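Local coordinates for protein geranyltranstransferase (IspA) (Helicobacter pylori, PDB 3LLW) that probably acts as a magnesium-dependent prenyltransferase of isoprenoid biosynthesis, a member of the FPP/GGPP synthase family, at residues H108-L111 and H112-Y115. Residues are numbered along the deposited sequence; the frame is centred on the assembly and turned at random.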
loop_
_atom_site.group_PDB
_atom_site.type_symbol
_atom_site.label_atom_id
_atom_site.label_comp_id
_atom_site.label_asym_id
_atom_site.label_seq_id
_atom_site.Cartn_x
_atom_site.Cartn_y
_atom_site.Cartn_z
ATOM N N HIS A 108 9.807 24.132 -1.132
ATOM C CA HIS A 108 10.189 23.451 0.107
ATOM C C HIS A 108 11.150 22.343 -0.280
ATOM O O HIS A 108 10.998 21.772 -1.357
ATOM C CB HIS A 108 8.975 22.807 0.774
ATOM C CG HIS A 108 8.032 23.779 1.411
ATOM N ND1 HIS A 108 8.317 24.423 2.597
ATOM C CD2 HIS A 108 6.793 24.185 1.048
ATOM C CE1 HIS A 108 7.300 25.200 2.927
ATOM N NE2 HIS A 108 6.361 25.073 2.006
ATOM N N PRO A 109 12.147 22.033 0.576
ATOM C CA PRO A 109 13.012 20.884 0.249
ATOM C C PRO A 109 12.233 19.568 0.178
ATOM O O PRO A 109 11.331 19.330 0.988
ATOM C CB PRO A 109 14.017 20.837 1.411
ATOM C CG PRO A 109 13.952 22.187 2.058
ATOM C CD PRO A 109 12.545 22.688 1.838
ATOM N N THR A 110 12.570 18.742 -0.807
ATOM C CA THR A 110 12.057 17.381 -0.877
ATOM C C THR A 110 12.828 16.486 0.104
ATOM O O THR A 110 13.911 16.862 0.579
ATOM C CB THR A 110 12.160 16.817 -2.296
ATOM O OG1 THR A 110 13.497 16.983 -2.763
ATOM C CG2 THR A 110 11.200 17.544 -3.232
ATOM N N LEU A 111 12.275 15.306 0.394
ATOM C CA LEU A 111 12.856 14.418 1.400
ATOM C C LEU A 111 14.300 13.953 1.166
ATOM O O LEU A 111 15.061 13.813 2.124
ATOM C CB LEU A 111 11.945 13.222 1.662
ATOM C CG LEU A 111 10.578 13.537 2.261
ATOM C CD1 LEU A 111 9.665 12.315 2.193
ATOM C CD2 LEU A 111 10.723 14.005 3.698
ATOM N N HIS A 112 14.690 13.722 -0.083
ATOM C CA HIS A 112 16.064 13.278 -0.331
ATOM C C HIS A 112 17.070 14.419 -0.265
ATOM O O HIS A 112 18.260 14.197 -0.015
ATOM C CB HIS A 112 16.186 12.544 -1.663
ATOM C CG HIS A 112 15.749 13.355 -2.831
ATOM N ND1 HIS A 112 14.419 13.485 -3.178
ATOM C CD2 HIS A 112 16.453 14.098 -3.721
ATOM C CE1 HIS A 112 14.321 14.270 -4.237
ATOM N NE2 HIS A 112 15.541 14.652 -4.588
ATOM N N ALA A 113 16.591 15.636 -0.504
ATOM C CA ALA A 113 17.431 16.812 -0.367
ATOM C C ALA A 113 17.622 17.131 1.111
ATOM O O ALA A 113 18.756 17.341 1.565
ATOM C CB ALA A 113 16.828 18.003 -1.109
ATOM N N LYS A 114 16.518 17.143 1.854
ATOM C CA LYS A 114 16.533 17.501 3.269
ATOM C C LYS A 114 17.171 16.423 4.136
ATOM O O LYS A 114 17.902 16.726 5.084
ATOM C CB LYS A 114 15.125 17.820 3.764
ATOM C CG LYS A 114 15.105 18.416 5.169
ATOM C CD LYS A 114 13.716 18.871 5.582
ATOM C CE LYS A 114 13.718 19.352 7.030
ATOM N NZ LYS A 114 12.523 20.164 7.358
ATOM N N TYR A 115 16.912 15.166 3.800
ATOM C CA TYR A 115 17.425 14.056 4.601
ATOM C C TYR A 115 18.389 13.203 3.789
ATOM O O TYR A 115 19.581 13.509 3.723
ATOM C CB TYR A 115 16.270 13.227 5.163
ATOM C CG TYR A 115 15.282 14.020 5.990
ATOM C CD1 TYR A 115 15.627 14.504 7.261
ATOM C CD2 TYR A 115 13.998 14.277 5.512
ATOM C CE1 TYR A 115 14.714 15.228 8.033
ATOM C CE2 TYR A 115 13.083 15.002 6.263
ATOM C CZ TYR A 115 13.438 15.462 7.526
ATOM O OH TYR A 115 12.520 16.175 8.264
#
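The carbonyl oxygen T110 O takes two backbone donors at once, K114 N at 2.9 Å and, weakly, A113 N, and so opens the single-turn helix 111-114, which follows hairpin strand 108-109 in this mainly helical prenyl synthase fold. The stronger bond is nearly straight, 167° at the hydrogen. Y115 N still reaches L111 O at 2.8 Å, but from above the carbonyl plane, and Y115 then departs from helical geometry.

Side chains at both ends of a short helix can tie it to its neighbours, as here. T110 is the N-cap residue, yet its hydroxyl makes no capping bond; OG1 is hydrogen-bonded to A102 O and lies over one face of the H112 imidazole, 3.2 Å from CE1. The H112 side chain is about 8 Å from that of D100, a magnesium-binding residue of this protein, though no metal is bound to this chain here. At the end of the turn, K114 and Y115 both direct their polar ends to E42 of helix 36-45, K114 NZ in a salt bridge and Y115 OH in a hydrogen bond. The K114 chain passes over the tyrosine face, CG 4.0 Å above the ring plane, while L111 CD2 meets the ring in its plane, 3.6 Å from Y115 CE2.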